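Local coordinates for protein exotoxin 3 (Staphylococcus aureus, PDB 2Z8L) that binds the sialylated glycan sialyl Lewis X and is a staphylococcal superantigen-like toxin built from an OB-fold and a beta-grasp domain, at residues P75-F80 against G96-K101; G104-Y109 against Y135-S140; L110-F115 against V129-I134; I168-K173 against R198-M203. One frame throughout, in Å; residues are numbered along the deposited sequence.

Contact 1: P75-F80 against G96-K101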
loop_
_atom_site.group_PDB
_atom_site.type_symbol
_atom_site.label_atom_id
_atom_site.label_comp_id
_atom_site.label_asym_id
_atom_site.label_seq_id
_atom_site.Cartn_x
_atom_site.Cartn_y
_atom_site.Cartn_z
ATOM N N PRO A 75 -7.344 -19.486 0.671
ATOM C CA PRO A 75 -8.527 -18.767 1.121
ATOM C C PRO A 75 -8.234 -17.659 2.145
ATOM O O PRO A 75 -7.129 -17.609 2.694
ATOM C CB PRO A 75 -9.381 -19.868 1.752
ATOM C CG PRO A 75 -8.397 -20.901 2.152
ATOM C CD PRO A 75 -7.217 -20.822 1.284
ATOM N N GLY A 76 -9.197 -16.770 2.360
ATOM C CA GLY A 76 -9.125 -15.865 3.480
ATOM C C GLY A 76 -8.100 -14.767 3.306
ATOM O O GLY A 76 -7.449 -14.331 4.286
ATOM N N LEU A 77 -7.985 -14.278 2.079
ATOM C CA LEU A 77 -7.088 -13.164 1.785
ATOM C C LEU A 77 -7.814 -11.839 1.713
ATOM O O LEU A 77 -8.983 -11.776 1.342
ATOM C CB LEU A 77 -6.380 -13.431 0.456
ATOM C CG LEU A 77 -5.618 -14.734 0.349
ATOM C CD1 LEU A 77 -4.994 -14.873 -1.026
ATOM C CD2 LEU A 77 -4.572 -14.791 1.419
ATOM N N ASP A 78 -7.074 -10.774 2.031
ATOM C CA ASP A 78 -7.480 -9.398 1.737
ATOM C C ASP A 78 -6.494 -8.894 0.663
ATOM O O ASP A 78 -5.306 -9.191 0.745
ATOM C CB ASP A 78 -7.334 -8.533 2.943
ATOM C CG ASP A 78 -8.453 -8.693 3.982
ATOM O OD1 ASP A 78 -9.455 -9.407 3.744
ATOM O OD2 ASP A 78 -8.302 -8.052 5.069
ATOM N N ILE A 79 -6.996 -8.220 -0.356
ATOM C CA ILE A 79 -6.127 -7.682 -1.414
ATOM C C ILE A 79 -6.371 -6.206 -1.659
ATOM O O ILE A 79 -7.503 -5.783 -1.902
ATOM C CB ILE A 79 -6.308 -8.450 -2.747
ATOM C CG1 ILE A 79 -6.306 -9.956 -2.441
ATOM C CG2 ILE A 79 -5.220 -7.985 -3.743
ATOM C CD1 ILE A 79 -6.401 -10.817 -3.599
ATOM N N PHE A 80 -5.300 -5.414 -1.648
ATOM C CA PHE A 80 -5.369 -4.016 -2.023
ATOM C C PHE A 80 -4.976 -3.898 -3.464
ATOM O O PHE A 80 -3.814 -4.101 -3.799
ATOM C CB PHE A 80 -4.429 -3.169 -1.130
ATOM C CG PHE A 80 -4.549 -1.730 -1.365
ATOM C CD1 PHE A 80 -5.719 -1.041 -1.016
ATOM C CD2 PHE A 80 -3.551 -1.038 -2.027
ATOM C CE1 PHE A 80 -5.825 0.324 -1.311
ATOM C CE2 PHE A 80 -3.671 0.320 -2.314
ATOM C CZ PHE A 80 -4.782 0.985 -1.933
ATOM N N GLY A 96 1.162 -7.042 -6.012
ATOM C CA GLY A 96 1.270 -7.243 -4.595
ATOM C C GLY A 96 -0.000 -6.878 -3.837
ATOM O O GLY A 96 -1.089 -7.169 -4.322
ATOM N N GLY A 97 0.164 -6.406 -2.614
ATOM C CA GLY A 97 -0.954 -5.966 -1.781
ATOM C C GLY A 97 -1.798 -7.056 -1.167
ATOM O O GLY A 97 -2.923 -6.776 -0.741
ATOM N N VAL A 98 -1.303 -8.296 -1.084
ATOM C CA VAL A 98 -2.032 -9.448 -0.512
ATOM C C VAL A 98 -1.689 -9.593 0.979
ATOM O O VAL A 98 -0.507 -9.604 1.367
ATOM C CB VAL A 98 -1.720 -10.755 -1.270
ATOM C CG1 VAL A 98 -2.479 -11.906 -0.651
ATOM C CG2 VAL A 98 -2.020 -10.580 -2.787
ATOM N N THR A 99 -2.711 -9.713 1.807
ATOM C CA THR A 99 -2.503 -9.947 3.236
ATOM C C THR A 99 -3.507 -11.004 3.701
ATOM O O THR A 99 -4.486 -11.334 2.986
ATOM C CB THR A 99 -2.715 -8.669 4.015
ATOM O OG1 THR A 99 -4.044 -8.194 3.809
ATOM C CG2 THR A 99 -1.688 -7.601 3.614
ATOM N N LYS A 100 -3.238 -11.589 4.848
ATOM C CA LYS A 100 -4.244 -12.460 5.494
ATOM C C LYS A 100 -5.329 -11.593 6.095
ATOM O O LYS A 100 -5.035 -10.510 6.603
ATOM C CB LYS A 100 -3.558 -13.221 6.602
ATOM C CG LYS A 100 -2.324 -13.977 6.093
ATOM C CD LYS A 100 -1.736 -14.918 7.120
ATOM C CE LYS A 100 -0.945 -16.011 6.418
ATOM N NZ LYS A 100 0.066 -15.457 5.431
ATOM N N LYS A 101 -6.575 -12.053 6.034
ATOM C CA LYS A 101 -7.656 -11.318 6.644
ATOM C C LYS A 101 -7.467 -11.332 8.177
ATOM O O LYS A 101 -6.726 -12.152 8.761
ATOM C CB LYS A 101 -9.016 -11.882 6.235
ATOM C CG LYS A 101 -9.276 -13.218 6.858
ATOM C CD LYS A 101 -10.598 -13.767 6.387
ATOM C CE LYS A 101 -10.869 -15.008 7.129
ATOM N NZ LYS A 101 -11.964 -15.761 6.476
HETATM O O HOH W 1 -2.963 -5.796 -5.704
#

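Contact 2: G104-Y109 against Y135-S140. Unlike the reference sequence in segment 135-140: Val139 (reference Ile).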
loop_
_atom_site.group_PDB
_atom_site.type_symbol
_atom_site.label_atom_id
_atom_site.label_comp_id
_atom_site.label_asym_id
_atom_site.label_seq_id
_atom_site.Cartn_x
_atom_site.Cartn_y
_atom_site.Cartn_z
ATOM N N GLY A 104 -9.032 -11.439 14.348
ATOM C CA GLY A 104 -9.937 -10.795 15.222
ATOM C C GLY A 104 -11.107 -10.162 14.511
ATOM O O GLY A 104 -11.147 -10.054 13.277
ATOM N N ALA A 105 -12.071 -9.740 15.318
ATOM C CA ALA A 105 -13.288 -9.089 14.842
ATOM C C ALA A 105 -13.304 -7.772 15.627
ATOM O O ALA A 105 -13.351 -7.776 16.852
ATOM C CB ALA A 105 -14.494 -9.890 15.102
ATOM N N TYR A 106 -13.322 -6.641 14.925
ATOM C CA TYR A 106 -13.092 -5.340 15.549
ATOM C C TYR A 106 -14.273 -4.418 15.283
ATOM O O TYR A 106 -14.940 -4.531 14.264
ATOM C CB TYR A 106 -11.822 -4.667 15.030
ATOM C CG TYR A 106 -10.621 -5.520 15.229
ATOM C CD1 TYR A 106 -9.967 -5.536 16.466
ATOM C CD2 TYR A 106 -10.196 -6.398 14.239
ATOM C CE1 TYR A 106 -8.880 -6.366 16.712
ATOM C CE2 TYR A 106 -9.080 -7.241 14.486
ATOM C CZ TYR A 106 -8.449 -7.217 15.730
ATOM O OH TYR A 106 -7.375 -8.048 16.003
ATOM N N TYR A 107 -14.539 -3.559 16.224
ATOM C CA TYR A 107 -15.650 -2.615 16.078
ATOM C C TYR A 107 -15.159 -1.241 15.794
ATOM O O TYR A 107 -15.967 -0.364 15.550
ATOM C CB TYR A 107 -16.547 -2.651 17.281
ATOM C CG TYR A 107 -15.863 -2.539 18.610
ATOM C CD1 TYR A 107 -15.738 -3.661 19.407
ATOM C CD2 TYR A 107 -15.409 -1.329 19.088
ATOM C CE1 TYR A 107 -15.155 -3.577 20.626
ATOM C CE2 TYR A 107 -14.832 -1.239 20.331
ATOM C CZ TYR A 107 -14.682 -2.385 21.062
ATOM O OH TYR A 107 -14.108 -2.345 22.305
ATOM N N ASP A 108 -13.845 -1.043 15.840
ATOM C CA ASP A 108 -13.276 0.209 15.404
ATOM C C ASP A 108 -11.829 -0.076 14.982
ATOM O O ASP A 108 -11.380 -1.221 14.899
ATOM C CB ASP A 108 -13.335 1.265 16.516
ATOM C CG ASP A 108 -13.546 2.710 15.987
ATOM O OD1 ASP A 108 -13.336 2.948 14.764
ATOM O OD2 ASP A 108 -13.997 3.600 16.790
ATOM N N TYR A 109 -11.102 0.967 14.678
ATOM C CA TYR A 109 -9.693 0.810 14.311
ATOM C C TYR A 109 -8.860 0.202 15.441
ATOM O O TYR A 109 -9.127 0.423 16.633
ATOM C CB TYR A 109 -9.079 2.128 13.857
ATOM C CG TYR A 109 -9.372 3.274 14.725
ATOM C CD1 TYR A 109 -8.657 3.522 15.862
ATOM C CD2 TYR A 109 -10.404 4.109 14.404
ATOM C CE1 TYR A 109 -8.967 4.667 16.672
ATOM C CE2 TYR A 109 -10.706 5.263 15.178
ATOM C CZ TYR A 109 -10.003 5.498 16.330
ATOM O OH TYR A 109 -10.345 6.623 17.087
ATOM N N TYR A 135 -6.906 -0.472 10.432
ATOM C CA TYR A 135 -7.969 -1.451 10.679
ATOM C C TYR A 135 -7.535 -2.887 10.513
ATOM O O TYR A 135 -8.342 -3.785 10.805
ATOM C CB TYR A 135 -9.179 -1.160 9.759
ATOM C CG TYR A 135 -9.781 0.204 10.006
ATOM C CD1 TYR A 135 -10.875 0.363 10.829
ATOM C CD2 TYR A 135 -9.263 1.331 9.394
ATOM C CE1 TYR A 135 -11.429 1.612 11.061
ATOM C CE2 TYR A 135 -9.827 2.564 9.622
ATOM C CZ TYR A 135 -10.888 2.690 10.458
ATOM O OH TYR A 135 -11.504 3.912 10.721
ATOM N N LYS A 136 -6.301 -3.115 10.101
ATOM C CA LYS A 136 -5.845 -4.440 9.767
ATOM C C LYS A 136 -4.686 -4.911 10.616
ATOM O O LYS A 136 -3.749 -4.181 10.823
ATOM C CB LYS A 136 -5.509 -4.528 8.244
ATOM C CG LYS A 136 -6.801 -4.585 7.423
ATOM C CD LYS A 136 -6.589 -4.566 5.908
ATOM C CE LYS A 136 -5.492 -5.565 5.411
ATOM N NZ LYS A 136 -5.613 -7.053 5.763
ATOM N N GLU A 137 -4.725 -6.191 10.981
ATOM C CA GLU A 137 -3.639 -6.830 11.682
ATOM C C GLU A 137 -2.417 -6.938 10.825
ATOM O O GLU A 137 -1.321 -6.811 11.341
ATOM C CB GLU A 137 -4.038 -8.241 12.133
ATOM C CG GLU A 137 -5.129 -8.240 13.145
ATOM C CD GLU A 137 -5.848 -9.595 13.257
ATOM O OE1 GLU A 137 -5.422 -10.578 12.590
ATOM O OE2 GLU A 137 -6.855 -9.618 13.959
ATOM N N GLU A 138 -2.608 -7.256 9.558
ATOM C CA GLU A 138 -1.499 -7.397 8.572
ATOM C C GLU A 138 -1.767 -6.353 7.503
ATOM O O GLU A 138 -2.808 -6.365 6.886
ATOM C CB GLU A 138 -1.538 -8.798 7.960
ATOM C CG GLU A 138 -0.218 -9.257 7.496
ATOM C CD GLU A 138 -0.250 -10.724 7.126
ATOM O OE1 GLU A 138 -0.232 -11.575 8.089
ATOM O OE2 GLU A 138 -0.373 -11.019 5.890
ATOM N N VAL A 139 -0.830 -5.441 7.307
ATOM C CA VAL A 139 -1.005 -4.371 6.381
ATOM C C VAL A 139 0.174 -4.391 5.360
ATOM O O VAL A 139 1.344 -4.522 5.738
ATOM C CB VAL A 139 -1.049 -2.982 7.045
ATOM C CG1 VAL A 139 -1.546 -1.998 5.944
ATOM C CG2 VAL A 139 -1.918 -2.904 8.318
ATOM N N SER A 140 -0.161 -4.259 4.060
ATOM C CA SER A 140 0.911 -4.219 3.039
ATOM C C SER A 140 1.550 -2.823 3.008
ATOM O O SER A 140 0.843 -1.795 3.173
ATOM C CB SER A 140 0.374 -4.589 1.630
ATOM O OG SER A 140 -0.493 -3.634 1.087
HETATM O O HOH W 2 -10.183 -2.689 12.806
HETATM O O HOH W 3 -13.475 4.924 13.116
#

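Contact 3: L110-F115 against V129-I134. Unlike the reference sequence in segment 110-115: Asn111 (reference Ser), Lys114 (reference Arg). Unlike the reference sequence in segment 129-134: His132 (reference Tyr).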
loop_
_atom_site.group_PDB
_atom_site.type_symbol
_atom_site.label_atom_id
_atom_site.label_comp_id
_atom_site.label_asym_id
_atom_site.label_seq_id
_atom_site.Cartn_x
_atom_site.Cartn_y
_atom_site.Cartn_z
ATOM N N LEU A 110 -7.846 -0.564 15.085
ATOM C CA LEU A 110 -7.049 -1.224 16.102
ATOM C C LEU A 110 -5.782 -0.517 16.472
ATOM O O LEU A 110 -5.115 -0.915 17.442
ATOM C CB LEU A 110 -6.808 -2.695 15.754
ATOM C CG LEU A 110 -6.305 -3.077 14.409
ATOM C CD1 LEU A 110 -4.879 -2.481 14.074
ATOM C CD2 LEU A 110 -6.283 -4.613 14.195
ATOM N N ASN A 111 -5.454 0.559 15.755
ATOM C CA ASN A 111 -4.295 1.381 16.099
ATOM C C ASN A 111 -4.496 2.737 15.425
ATOM O O ASN A 111 -5.087 2.809 14.364
ATOM C CB ASN A 111 -3.024 0.658 15.581
ATOM C CG ASN A 111 -1.714 1.230 16.068
ATOM O OD1 ASN A 111 -1.652 2.014 17.012
ATOM N ND2 ASN A 111 -0.613 0.758 15.429
ATOM N N ALA A 112 -3.990 3.797 16.052
ATOM C CA ALA A 112 -4.155 5.178 15.544
ATOM C C ALA A 112 -2.821 5.912 15.705
ATOM O O ALA A 112 -2.729 6.917 16.431
ATOM C CB ALA A 112 -5.245 5.899 16.270
ATOM N N PRO A 113 -1.806 5.430 15.006
ATOM C CA PRO A 113 -0.490 6.102 15.114
ATOM C C PRO A 113 -0.579 7.564 14.674
ATOM O O PRO A 113 -1.304 7.887 13.753
ATOM C CB PRO A 113 0.405 5.304 14.156
ATOM C CG PRO A 113 -0.578 4.598 13.200
ATOM C CD PRO A 113 -1.792 4.318 14.041
ATOM N N LYS A 114 0.179 8.414 15.326
ATOM C CA LYS A 114 0.350 9.780 14.830
ATOM C C LYS A 114 1.038 9.798 13.456
ATOM O O LYS A 114 1.938 9.012 13.203
ATOM C CB LYS A 114 1.186 10.557 15.830
ATOM C CG LYS A 114 0.406 10.886 17.091
ATOM C CD LYS A 114 1.108 11.827 18.003
ATOM C CE LYS A 114 0.554 11.737 19.387
ATOM N NZ LYS A 114 1.147 12.720 20.363
ATOM N N PHE A 115 0.605 10.712 12.581
ATOM C CA PHE A 115 1.234 10.971 11.305
ATOM C C PHE A 115 1.734 12.412 11.370
ATOM O O PHE A 115 0.904 13.311 11.370
ATOM C CB PHE A 115 0.196 10.815 10.175
ATOM C CG PHE A 115 0.734 10.869 8.804
ATOM C CD1 PHE A 115 2.079 10.681 8.502
ATOM C CD2 PHE A 115 -0.138 11.029 7.761
ATOM C CE1 PHE A 115 2.531 10.683 7.181
ATOM C CE2 PHE A 115 0.321 11.072 6.468
ATOM C CZ PHE A 115 1.633 10.885 6.182
ATOM N N VAL A 129 0.158 17.528 13.028
ATOM C CA VAL A 129 0.069 16.221 13.604
ATOM C C VAL A 129 -1.328 15.683 13.349
ATOM O O VAL A 129 -2.311 16.239 13.830
ATOM C CB VAL A 129 0.320 16.193 15.136
ATOM C CG1 VAL A 129 0.226 14.726 15.668
ATOM C CG2 VAL A 129 1.652 16.845 15.496
ATOM N N LYS A 130 -1.400 14.580 12.634
ATOM C CA LYS A 130 -2.645 13.957 12.263
ATOM C C LYS A 130 -2.558 12.528 12.817
ATOM O O LYS A 130 -1.602 12.193 13.489
ATOM C CB LYS A 130 -2.842 13.956 10.768
ATOM C CG LYS A 130 -2.889 15.342 10.125
ATOM C CD LYS A 130 -4.216 16.031 10.440
ATOM C CE LYS A 130 -4.254 17.457 9.948
ATOM N NZ LYS A 130 -5.323 18.260 10.655
ATOM N N ARG A 131 -3.642 11.787 12.659
ATOM C CA ARG A 131 -3.672 10.324 12.973
ATOM C C ARG A 131 -3.924 9.589 11.705
ATOM O O ARG A 131 -4.623 10.089 10.824
ATOM C CB ARG A 131 -4.813 10.009 13.939
ATOM C CG ARG A 131 -4.707 10.642 15.229
ATOM C CD ARG A 131 -3.690 9.978 16.059
ATOM N NE ARG A 131 -3.699 10.494 17.421
ATOM C CZ ARG A 131 -3.108 9.911 18.462
ATOM N NH1 ARG A 131 -2.459 8.753 18.341
ATOM N NH2 ARG A 131 -3.184 10.479 19.653
ATOM N N HIS A 132 -3.414 8.364 11.611
ATOM C CA HIS A 132 -3.795 7.513 10.522
ATOM C C HIS A 132 -4.340 6.257 11.184
ATOM O O HIS A 132 -3.620 5.540 11.863
ATOM C CB HIS A 132 -2.609 7.144 9.663
ATOM C CG HIS A 132 -2.948 6.258 8.515
ATOM N ND1 HIS A 132 -3.624 6.715 7.409
ATOM C CD2 HIS A 132 -2.717 4.941 8.307
ATOM C CE1 HIS A 132 -3.781 5.714 6.558
ATOM N NE2 HIS A 132 -3.234 4.629 7.074
ATOM N N TYR A 133 -5.587 5.990 10.917
ATOM C CA TYR A 133 -6.262 4.853 11.523
ATOM C C TYR A 133 -5.987 3.565 10.754
ATOM O O TYR A 133 -6.197 3.473 9.532
ATOM C CB TYR A 133 -7.734 5.151 11.597
ATOM C CG TYR A 133 -8.015 6.404 12.363
ATOM C CD1 TYR A 133 -7.774 6.469 13.724
ATOM C CD2 TYR A 133 -8.471 7.555 11.726
ATOM C CE1 TYR A 133 -8.002 7.608 14.467
ATOM C CE2 TYR A 133 -8.715 8.719 12.472
ATOM C CZ TYR A 133 -8.471 8.736 13.848
ATOM O OH TYR A 133 -8.726 9.876 14.606
ATOM N N ILE A 134 -5.626 2.508 11.516
ATOM C CA ILE A 134 -5.259 1.222 10.996
ATOM C C ILE A 134 -6.337 0.232 11.413
ATOM O O ILE A 134 -6.651 0.145 12.591
ATOM C CB ILE A 134 -3.899 0.747 11.618
ATOM C CG1 ILE A 134 -2.738 1.738 11.375
ATOM C CG2 ILE A 134 -3.493 -0.636 11.180
ATOM C CD1 ILE A 134 -2.411 1.902 9.974
#

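Contact 4: I168-K173 against R198-M203. Unlike the reference sequence in segment 168-173: Ile171 (reference Thr). Unlike the reference sequence in segment 198-203: Met203 (reference Ile).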
loop_
_atom_site.group_PDB
_atom_site.type_symbol
_atom_site.label_atom_id
_atom_site.label_comp_id
_atom_site.label_asym_id
_atom_site.label_seq_id
_atom_site.Cartn_x
_atom_site.Cartn_y
_atom_site.Cartn_z
ATOM N N ILE A 168 8.344 9.504 3.269
ATOM C CA ILE A 168 7.503 9.029 4.370
ATOM C C ILE A 168 8.307 7.948 5.105
ATOM O O ILE A 168 9.015 7.173 4.453
ATOM C CB ILE A 168 6.183 8.446 3.845
ATOM C CG1 ILE A 168 5.305 9.507 3.225
ATOM C CG2 ILE A 168 5.422 7.766 5.000
ATOM C CD1 ILE A 168 4.184 8.847 2.428
ATOM N N LYS A 169 8.262 7.959 6.423
ATOM C CA LYS A 169 8.911 6.934 7.257
ATOM C C LYS A 169 7.838 6.384 8.184
ATOM O O LYS A 169 7.164 7.129 8.876
ATOM C CB LYS A 169 10.056 7.518 8.019
ATOM C CG LYS A 169 10.859 6.585 8.838
ATOM C CD LYS A 169 12.061 7.272 9.390
ATOM C CE LYS A 169 12.520 6.655 10.689
ATOM N NZ LYS A 169 13.784 7.247 11.197
ATOM N N VAL A 170 7.666 5.071 8.165
ATOM C CA VAL A 170 6.776 4.355 9.101
ATOM C C VAL A 170 7.646 3.692 10.155
ATOM O O VAL A 170 8.564 2.944 9.811
ATOM C CB VAL A 170 5.977 3.272 8.355
ATOM C CG1 VAL A 170 5.177 2.426 9.328
ATOM C CG2 VAL A 170 5.078 3.908 7.225
ATOM N N ILE A 171 7.427 4.018 11.424
ATOM C CA ILE A 171 8.296 3.598 12.498
ATOM C C ILE A 171 7.515 2.632 13.389
ATOM O O ILE A 171 6.354 2.896 13.781
ATOM C CB ILE A 171 8.767 4.795 13.328
ATOM C CG1 ILE A 171 9.476 5.823 12.442
ATOM C CG2 ILE A 171 9.691 4.271 14.476
ATOM C CD1 ILE A 171 9.572 7.272 13.045
ATOM N N MET A 172 8.158 1.512 13.699
ATOM C CA MET A 172 7.529 0.462 14.463
ATOM C C MET A 172 7.869 0.627 15.945
ATOM O O MET A 172 8.828 1.320 16.321
ATOM C CB MET A 172 7.973 -0.899 13.939
ATOM C CG MET A 172 7.853 -1.047 12.426
ATOM S SD MET A 172 6.140 -0.934 11.893
ATOM C CE MET A 172 5.453 -2.472 12.477
ATOM N N LYS A 173 7.044 0.025 16.779
ATOM C CA LYS A 173 7.291 0.075 18.240
ATOM C C LYS A 173 8.665 -0.462 18.636
ATOM O O LYS A 173 9.288 0.044 19.607
ATOM C CB LYS A 173 6.162 -0.651 18.963
ATOM C CG LYS A 173 4.840 0.120 18.851
ATOM C CD LYS A 173 3.666 -0.569 19.474
ATOM C CE LYS A 173 2.422 0.299 19.338
ATOM N NZ LYS A 173 1.244 -0.499 19.747
ATOM N N ARG A 198 -0.715 -3.546 14.184
ATOM C CA ARG A 198 -0.809 -3.265 15.619
ATOM C C ARG A 198 0.486 -2.662 16.187
ATOM O O ARG A 198 0.466 -2.071 17.270
ATOM C CB ARG A 198 -1.204 -4.520 16.355
ATOM C CG ARG A 198 -2.604 -4.960 16.064
ATOM C CD ARG A 198 -2.876 -6.390 16.427
ATOM N NE ARG A 198 -2.028 -7.322 15.723
ATOM C CZ ARG A 198 -2.154 -8.638 15.826
ATOM N NH1 ARG A 198 -3.132 -9.170 16.557
ATOM N NH2 ARG A 198 -1.306 -9.412 15.170
ATOM N N ASN A 199 1.598 -2.860 15.483
ATOM C CA ASN A 199 2.895 -2.502 15.995
ATOM C C ASN A 199 3.472 -1.226 15.384
ATOM O O ASN A 199 4.628 -0.880 15.641
ATOM C CB ASN A 199 3.888 -3.647 15.800
ATOM C CG ASN A 199 3.617 -4.837 16.705
ATOM O OD1 ASN A 199 2.861 -4.755 17.664
ATOM N ND2 ASN A 199 4.220 -5.955 16.371
ATOM N N ILE A 200 2.721 -0.526 14.543
ATOM C CA ILE A 200 3.175 0.753 14.057
ATOM C C ILE A 200 3.088 1.742 15.205
ATOM O O ILE A 200 2.043 1.852 15.886
ATOM C CB ILE A 200 2.303 1.235 12.860
ATOM C CG1 ILE A 200 2.413 0.272 11.700
ATOM C CG2 ILE A 200 2.728 2.645 12.408
ATOM C CD1 ILE A 200 1.419 0.507 10.548
ATOM N N GLU A 201 4.167 2.483 15.418
ATOM C CA GLU A 201 4.204 3.509 16.461
ATOM C C GLU A 201 3.791 4.882 15.944
ATOM O O GLU A 201 3.036 5.595 16.588
ATOM C CB GLU A 201 5.606 3.584 17.079
ATOM C CG GLU A 201 5.778 4.637 18.210
ATOM C CD GLU A 201 4.734 4.590 19.343
ATOM O OE1 GLU A 201 4.110 3.532 19.612
ATOM O OE2 GLU A 201 4.556 5.649 20.014
ATOM N N LYS A 202 4.367 5.287 14.819
ATOM C CA LYS A 202 4.226 6.631 14.319
ATOM C C LYS A 202 4.659 6.664 12.852
ATOM O O LYS A 202 5.329 5.757 12.365
ATOM C CB LYS A 202 5.080 7.557 15.153
ATOM C CG LYS A 202 5.366 8.868 14.559
ATOM C CD LYS A 202 6.158 9.741 15.481
ATOM C CE LYS A 202 7.473 9.116 15.922
ATOM N NZ LYS A 202 8.372 10.213 16.461
ATOM N N MET A 203 4.192 7.653 12.095
ATOM C CA MET A 203 4.609 7.826 10.729
ATOM C C MET A 203 4.995 9.280 10.580
ATOM O O MET A 203 4.463 10.151 11.296
ATOM C CB MET A 203 3.478 7.455 9.804
ATOM C CG MET A 203 3.072 6.037 10.110
ATOM S SD MET A 203 1.793 5.429 9.119
ATOM C CE MET A 203 0.560 6.594 9.499
#

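Contact 1: P75-F80 against G96-K101
Gly96 and Phe80 are joined by water 1, which donates to Gly96 O and Phe80 O over 2.7 Å each, where two antiparallel strands of the OB-fold domain, 77-80 and 98-100, come together. Gly97 O accepts Phe80 N at 2.9 Å and also lies close to Ile79 CA. Val98 pairs with Ile79 in a non-hydrogen-bonded position and turns to the same face. Its CG1, anti to the backbone N (chi1 180°), reaches Leu77 CD1 at 3.9 Å, and this cluster continues onto Leu48 of strand 45-52 and Ile59 of strand 55-61. Thr99 sends its side chain to the opposite face with Asp78, and the two backbones exchange a pair of bonds: Thr99 N to Asp78 O at 2.9 Å and Asp78 N to Thr99 O at 2.8 Å. Thr99 OG1 and Asp78 OD2 share an outside partner, Lys136 NZ. Past Lys100, Lys101 N closes the ladder on Gly76 O at 3.0 Å, beside the G1 beta bulge that Gly76 and Leu77 form opposite Val35. The extended Lys101 side chain ends at Asn34 OD1; near its root it crosses Asp78 at about a right angle, with CB 3.5 Å from Asp78 OD1.

Contact 2: G104-Y109 against Y135-S140
Gly104 and Tyr106 converge on the carboxylate of Glu137 in a surface contact between the loop after strand 92-100 and the turn leading into strand 138-140. Glu137 OE2 takes both donors: Gly104 N, 2.9 Å from OE2, meets the syn lone pair of that oxygen, while Tyr106 OH, 2.6 Å from the same oxygen, donates on the anti side, 19° out of the carboxylate plane. OE2 lies at the edge of the Tyr106 ring, in its plane, and the carboxylate is turned 85° to the ring. Gln103 N binds the other oxygen, OE1, and this group of donors would tend to stabilise a negative charge. The loop held in this way connects the OB-fold to the beta-grasp domain, and a second cluster lies at its far end. There Tyr109 CB rests over one face of the Tyr135 ring in a CH-pi contact, 3.9 Å from the ring centroid and offset toward the rim. Tyr135 OH approaches the edge of the Tyr109 ring, 3.8 Å from CD2. Two waters add to the link: water 2 donates to Asp108 O (2.8 Å) and Tyr135 O (2.9 Å); water 3 donates to Asp108 OD1 and lies 3.3 Å from Tyr135 OH.

Contact 3: L110-F115 against V129-I134
Leu110 and Asn111 together take the place opposite Ile134, a classic beta bulge at the open end of the beta-grasp hairpin formed by strands 114-121 and 124-131. Among the backbone bonds, Ile134 O accepts Leu110 N and, weakly, Asn111 N at 3.4 Å, while Ile134 N returns a bond to Asn111 O. Farther along, His132 N binds Pro113 O, and Phe115 and Lys130 form a hydrogen-bonded pair, with Phe115 N 2.8 Å from Lys130 O. His132 O is buried without a polar partner; Pro113 CD lies 3.1 Å from it. The apolar contacts gather around Ile134, whose CG2 meets Leu110 CD1 at 3.7 Å and whose CG1 meets Pro113 CD at 3.8 Å, the proline crossing at about a right angle. Separately, Ala112 CB touches the Tyr133 ring at CD1, 3.6 Å away. Across the two segments, Arg131 supplies a polar side-chain bond. Its chain bends at chi2 (-75°), which brings CD near Ala112 O, and NH1 donates to that oxygen at 2.7 Å, nearly in line with the carbonyl. Lys114 CG lies over one face of the guanidinium, toward its rim, 3.7 Å above the plane.

Contact 4: I168-K173 against R198-M203
Glu201 presents its flat carboxylate to the aliphatic part of Lys173: OE1 is 3.6 Å from Lys173 CG, and the two side chains cross at about a right angle. Lys173 NZ is 4.9 Å from Glu201 OE1; the extended lysine instead donates through NZ to Arg198 O at 3.0 Å. The Arg198 guanidinium takes another course, its NE in a salt bridge with Asp196. A second flat group, the peptide carbonyl of Ile171, is gripped twice: Glu201 N approaches its oxygen in the carbonyl plane at 2.8 Å, while Lys202 N, 3.3 Å from the same Ile171 O, is tilted 21° from that plane. Two residues facing one make this a classic beta bulge, and the register shifts by one beyond it. The ladder continues from Lys202 O, which accepts Ile171 N, and from Asn199 O, which accepts Lys173 N.

On the face made by Val170 and Met203 the two side chains lie side by side, and Val170 CG1 also meets Ile200 CG2 at 3.9 Å. Met172 bends at chi2 (-64°) and again at chi3; its SD comes to 3.9 Å from Ile200 CG1 and its CE rests near Asn199 CB. Lys169 makes a cation-pi contact with Tyr177, and Met172 touches Tyr178. The bulged antiparallel pair thus lies inside the mixed sheet of the beta-grasp domain, directly beside strand 177-181, whose Tyr177 and Tyr178 line the glycan pocket.

In the fold
From the N terminus, contact 1 is the first to close, joining 75-80 to 96-101 within the OB-fold. The chain then passes through the linking loop to contact 2, whose two segments enclose a long excursion. Nested inside that excursion is contact 3, the base of the hairpin 114-121/124-131. Contact 4 follows in series and closes its own loop between strands 167-172 and 200-207. Contact 2 meets contact 1 through Lys136 and Glu138, contact 3 through Tyr109 on Tyr133, and contact 4 through Glu137 on Arg198. Contacts 3 and 4 belong to one sheet, joined through Lys114 O with Met203 N and Asn111 ND2 with Ile200 O, while contact 1 touches neither of them.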